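Local structure of freshwater cyanophage protein (6L2W) at residues 62-74 and 77-89. The protein is of unknown function but has a novel fold and probably plays a structural role in a freshwater cyanophage. Numbering follows the deposited sequence.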
loop_
_atom_site.group_PDB
_atom_site.type_symbol
_atom_site.label_atom_id
_atom_site.label_comp_id
_atom_site.label_asym_id
_atom_site.label_seq_id
_atom_site.Cartn_x
_atom_site.Cartn_y
_atom_site.Cartn_z
ATOM N N LEU B 62 -0.537 -0.731 -16.946
ATOM C CA LEU B 62 -1.473 -0.261 -15.954
ATOM C C LEU B 62 -1.137 1.168 -15.499
ATOM O O LEU B 62 -1.896 1.734 -14.712
ATOM C CB LEU B 62 -1.464 -1.253 -14.788
ATOM C CG LEU B 62 -2.000 -2.641 -15.120
ATOM C CD1 LEU B 62 -1.873 -3.552 -13.914
ATOM C CD2 LEU B 62 -3.448 -2.594 -15.588
ATOM N N GLY B 63 -0.025 1.755 -15.963
ATOM C CA GLY B 63 0.331 3.135 -15.580
ATOM C C GLY B 63 1.212 3.184 -14.336
ATOM O O GLY B 63 1.318 4.198 -13.671
ATOM N N ILE B 64 1.888 2.095 -14.045
ATOM C CA ILE B 64 2.793 2.061 -12.927
ATOM C C ILE B 64 4.133 2.641 -13.385
ATOM O O ILE B 64 4.661 2.274 -14.431
ATOM C CB ILE B 64 2.917 0.630 -12.378
ATOM C CG1 ILE B 64 1.641 0.228 -11.636
ATOM C CG2 ILE B 64 4.153 0.478 -11.506
ATOM C CD1 ILE B 64 1.543 -1.255 -11.329
ATOM N N GLU B 65 4.662 3.530 -12.566
ATOM C CA GLU B 65 5.787 4.334 -12.939
ATOM C C GLU B 65 6.914 4.161 -11.911
ATOM O O GLU B 65 6.696 3.810 -10.755
ATOM C CB GLU B 65 5.386 5.810 -12.998
ATOM C CG GLU B 65 4.484 6.201 -14.163
ATOM C CD GLU B 65 3.934 7.618 -14.033
ATOM O OE1 GLU B 65 4.734 8.548 -13.819
ATOM O OE2 GLU B 65 2.703 7.790 -14.100
ATOM N N ALA B 66 8.121 4.438 -12.368
ATOM C CA ALA B 66 9.289 4.442 -11.549
ATOM C C ALA B 66 9.008 5.233 -10.263
ATOM O O ALA B 66 8.224 6.168 -10.281
ATOM C CB ALA B 66 10.414 5.034 -12.364
ATOM N N ASN B 67 9.644 4.855 -9.151
ATOM C CA ASN B 67 9.247 5.355 -7.846
ATOM C C ASN B 67 10.184 6.470 -7.355
ATOM O O ASN B 67 9.895 7.056 -6.330
ATOM C CB ASN B 67 9.094 4.236 -6.803
ATOM C CG ASN B 67 10.358 3.484 -6.447
ATOM O OD1 ASN B 67 11.478 3.955 -6.640
ATOM N ND2 ASN B 67 10.175 2.303 -5.886
ATOM N N GLY B 68 11.279 6.753 -8.059
ATOM C CA GLY B 68 12.193 7.866 -7.722
ATOM C C GLY B 68 13.104 7.562 -6.537
ATOM O O GLY B 68 13.868 8.434 -6.106
ATOM N N SER B 69 13.033 6.341 -6.000
ATOM C CA SER B 69 13.906 5.921 -4.901
ATOM C C SER B 69 15.350 5.729 -5.402
ATOM O O SER B 69 15.619 5.128 -6.455
ATOM C CB SER B 69 13.381 4.660 -4.259
ATOM O OG SER B 69 14.130 4.296 -3.103
ATOM N N LEU B 70 16.281 6.244 -4.618
ATOM C CA LEU B 70 17.679 5.947 -4.820
ATOM C C LEU B 70 18.091 4.857 -3.826
ATOM O O LEU B 70 19.213 4.346 -3.880
ATOM C CB LEU B 70 18.476 7.239 -4.636
ATOM C CG LEU B 70 18.171 8.307 -5.684
ATOM C CD1 LEU B 70 18.555 9.693 -5.191
ATOM C CD2 LEU B 70 18.871 7.975 -6.993
ATOM N N GLY B 71 17.153 4.519 -2.962
ATOM C CA GLY B 71 17.422 3.575 -1.870
ATOM C C GLY B 71 16.631 2.294 -1.934
ATOM O O GLY B 71 16.638 1.666 -2.973
ATOM N N ASP B 72 15.980 1.940 -0.846
ATOM C CA ASP B 72 15.289 0.634 -0.742
ATOM C C ASP B 72 13.771 0.763 -0.668
ATOM O O ASP B 72 13.190 -0.050 0.024
ATOM C CB ASP B 72 15.821 -0.171 0.443
ATOM C CG ASP B 72 15.520 0.410 1.813
ATOM O OD1 ASP B 72 14.970 1.504 1.879
ATOM O OD2 ASP B 72 15.854 -0.245 2.797
ATOM N N PHE B 73 13.160 1.731 -1.319
ATOM C CA PHE B 73 11.681 1.801 -1.351
ATOM C C PHE B 73 11.257 0.782 -2.402
ATOM O O PHE B 73 11.646 0.946 -3.536
ATOM C CB PHE B 73 11.213 3.232 -1.606
ATOM C CG PHE B 73 9.730 3.462 -1.502
ATOM C CD1 PHE B 73 9.113 3.588 -0.276
ATOM C CD2 PHE B 73 8.955 3.589 -2.635
ATOM C CE1 PHE B 73 7.755 3.820 -0.183
ATOM C CE2 PHE B 73 7.595 3.817 -2.539
ATOM C CZ PHE B 73 6.996 3.928 -1.316
ATOM N N ARG B 74 10.510 -0.224 -2.008
ATOM C CA ARG B 74 10.177 -1.367 -2.885
ATOM C C ARG B 74 8.726 -1.337 -3.350
ATOM O O ARG B 74 8.153 -2.396 -3.504
ATOM C CB ARG B 74 10.459 -2.654 -2.115
ATOM C CG ARG B 74 9.675 -2.785 -0.822
ATOM C CD ARG B 74 10.175 -3.963 -0.035
ATOM N NE ARG B 74 9.427 -4.196 1.176
ATOM C CZ ARG B 74 8.346 -4.934 1.243
ATOM N NH1 ARG B 74 7.988 -5.690 0.231
ATOM N NH2 ARG B 74 7.608 -4.919 2.326
ATOM N N TYR B 77 3.651 2.715 -7.605
ATOM C CA TYR B 77 2.249 3.029 -7.714
ATOM C C TYR B 77 1.884 3.465 -9.137
ATOM O O TYR B 77 2.693 4.046 -9.856
ATOM C CB TYR B 77 1.896 4.111 -6.692
ATOM C CG TYR B 77 1.703 3.556 -5.304
ATOM C CD1 TYR B 77 2.761 3.447 -4.417
ATOM C CD2 TYR B 77 0.469 3.085 -4.902
ATOM C CE1 TYR B 77 2.590 2.916 -3.150
ATOM C CE2 TYR B 77 0.278 2.565 -3.631
ATOM C CZ TYR B 77 1.346 2.465 -2.759
ATOM O OH TYR B 77 1.139 1.942 -1.514
ATOM N N SER B 78 0.656 3.212 -9.500
ATOM C CA SER B 78 0.150 3.699 -10.795
ATOM C C SER B 78 -0.212 5.174 -10.634
ATOM O O SER B 78 -0.454 5.600 -9.515
ATOM C CB SER B 78 -1.004 2.883 -11.271
ATOM O OG SER B 78 -2.112 3.017 -10.422
ATOM N N GLY B 79 -0.253 5.925 -11.704
ATOM C CA GLY B 79 -0.584 7.356 -11.620
ATOM C C GLY B 79 -1.974 7.610 -11.079
ATOM O O GLY B 79 -2.124 8.582 -10.369
ATOM N N ASP B 80 -2.938 6.744 -11.365
ATOM C CA ASP B 80 -4.341 6.886 -10.903
ATOM C C ASP B 80 -4.522 6.297 -9.496
ATOM O O ASP B 80 -5.629 6.393 -8.981
ATOM C CB ASP B 80 -5.308 6.330 -11.948
ATOM C CG ASP B 80 -5.195 4.841 -12.183
ATOM O OD1 ASP B 80 -4.242 4.252 -11.707
ATOM O OD2 ASP B 80 -6.069 4.293 -12.836
ATOM N N MET B 81 -3.473 5.709 -8.936
ATOM C CA MET B 81 -3.399 5.082 -7.594
ATOM C C MET B 81 -4.292 3.846 -7.496
ATOM O O MET B 81 -4.497 3.404 -6.404
ATOM C CB MET B 81 -3.687 6.065 -6.461
ATOM C CG MET B 81 -2.649 7.144 -6.348
ATOM S SD MET B 81 -1.049 6.600 -5.797
ATOM C CE MET B 81 -1.471 5.881 -4.227
ATOM N N SER B 82 -4.760 3.304 -8.598
ATOM C CA SER B 82 -5.592 2.097 -8.556
ATOM C C SER B 82 -4.781 0.808 -8.304
ATOM O O SER B 82 -5.352 -0.196 -7.869
ATOM C CB SER B 82 -6.327 1.968 -9.844
ATOM O OG SER B 82 -7.240 3.029 -10.015
ATOM N N TYR B 83 -3.487 0.794 -8.640
ATOM C CA TYR B 83 -2.660 -0.419 -8.583
ATOM C C TYR B 83 -1.324 -0.089 -7.929
ATOM O O TYR B 83 -0.846 1.014 -8.004
ATOM C CB TYR B 83 -2.360 -1.016 -9.968
ATOM C CG TYR B 83 -3.548 -1.074 -10.883
ATOM C CD1 TYR B 83 -4.496 -2.066 -10.744
ATOM C CD2 TYR B 83 -3.763 -0.096 -11.828
ATOM C CE1 TYR B 83 -5.628 -2.101 -11.531
ATOM C CE2 TYR B 83 -4.893 -0.108 -12.628
ATOM C CZ TYR B 83 -5.837 -1.101 -12.461
ATOM O OH TYR B 83 -6.973 -1.115 -13.208
ATOM N N HIS B 84 -0.687 -1.077 -7.354
ATOM C CA HIS B 84 0.718 -0.905 -7.094
ATOM C C HIS B 84 1.426 -2.250 -7.139
ATOM O O HIS B 84 0.795 -3.304 -7.016
ATOM C CB HIS B 84 0.943 -0.152 -5.780
ATOM C CG HIS B 84 0.885 -1.005 -4.568
ATOM N ND1 HIS B 84 -0.303 -1.391 -4.023
ATOM C CD2 HIS B 84 1.861 -1.520 -3.783
ATOM C CE1 HIS B 84 -0.062 -2.100 -2.924
ATOM N NE2 HIS B 84 1.259 -2.203 -2.760
ATOM N N LEU B 85 2.736 -2.165 -7.351
ATOM C CA LEU B 85 3.615 -3.317 -7.363
ATOM C C LEU B 85 4.490 -3.305 -6.103
ATOM O O LEU B 85 4.876 -2.253 -5.592
ATOM C CB LEU B 85 4.477 -3.259 -8.628
ATOM C CG LEU B 85 5.436 -4.429 -8.812
ATOM C CD1 LEU B 85 4.675 -5.669 -9.270
ATOM C CD2 LEU B 85 6.534 -4.075 -9.795
ATOM N N GLU B 86 4.849 -4.489 -5.645
ATOM C CA GLU B 86 5.642 -4.629 -4.441
ATOM C C GLU B 86 6.743 -5.649 -4.691
ATOM O O GLU B 86 6.482 -6.709 -5.188
ATOM C CB GLU B 86 4.770 -5.099 -3.270
ATOM C CG GLU B 86 5.504 -5.182 -1.929
ATOM C CD GLU B 86 4.654 -5.661 -0.746
ATOM O OE1 GLU B 86 3.398 -5.780 -0.902
ATOM O OE2 GLU B 86 5.249 -5.963 0.314
ATOM N N LEU B 87 7.963 -5.317 -4.350
ATOM C CA LEU B 87 9.033 -6.300 -4.463
ATOM C C LEU B 87 9.402 -6.774 -3.050
ATOM O O LEU B 87 9.499 -5.922 -2.168
ATOM C CB LEU B 87 10.221 -5.623 -5.152
ATOM C CG LEU B 87 11.556 -6.335 -5.031
ATOM C CD1 LEU B 87 11.653 -7.483 -6.015
ATOM C CD2 LEU B 87 12.684 -5.359 -5.253
ATOM N N LYS B 88 9.613 -8.088 -2.848
ATOM C CA LYS B 88 10.179 -8.607 -1.566
ATOM C C LYS B 88 11.236 -9.694 -1.821
ATOM O O LYS B 88 11.294 -10.278 -2.911
ATOM C CB LYS B 88 9.069 -9.092 -0.626
ATOM C CG LYS B 88 8.524 -10.492 -0.841
ATOM C CD LYS B 88 7.821 -11.018 0.409
ATOM C CE LYS B 88 6.645 -11.928 0.133
ATOM N NZ LYS B 88 6.992 -13.366 0.190
ATOM N N SER B 89 12.071 -9.844 -0.821
ATOM C CA SER B 89 13.144 -10.859 -0.725
ATOM C C SER B 89 12.782 -11.701 0.496
ATOM O O SER B 89 12.514 -11.098 1.545
ATOM C CB SER B 89 14.476 -10.180 -0.560
ATOM O OG SER B 89 15.454 -11.046 -0.021
#
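Arg74 and Leu87 pair where the loop after helix 51-61 runs into an antiparallel beta hairpin, strands 75-77 and 83-89. Strand 83-89 lies between 75-77 and 2-12 in the antiparallel sheet of this novel fold. The tight part of the contact is the Arg74 end. Leu87 N donates to Arg74 O at 3.0 Å, nearly straight. The Arg74 side chain reaches across strand 83-89. Its CG sits between the backbone N and the carbonyl carbon (chi1 59°), and the extended chain beyond passes over Leu87 O. Arg74 NH1 donates to Leu87 O at 2.8 Å; the oxygen lies in the guanidinium plane, while NH1 stands above the carbonyl plane. Glu86 runs alongside Arg74, pointing the same way. Glu86 OE2 uses the anti lone pair toward Arg74 NH1, a salt bridge of 2.8 Å, with the two planar groups turned 49° apart. Arg74 NE forms a second salt bridge to Asp40 of the second subunit, so this side chain ties the hairpin to the dimer partner.

The other end is less strongly hydrogen-bonded. Ile64 and Ser78 form a single bridge, and the hydrogen bond from Glu65 N to Tyr77 O is weak, at 3.4 Å. Ile64 is the buried part here, its CD1 meeting Tyr83 CB and Leu85 CB. Leu62, Tyr83 and Gly79 make the partly exposed side. Leu62 crosses Tyr83 at about a right angle, its methyls over one ring face. Gly63, the first residue to leave helical geometry after helix 51-61, closes a Schellman motif. Gly79 N, in the type I turn 78-81, donates a hydrogen bond to Gly63 O at 3.1 Å, 37° out of the carbonyl plane.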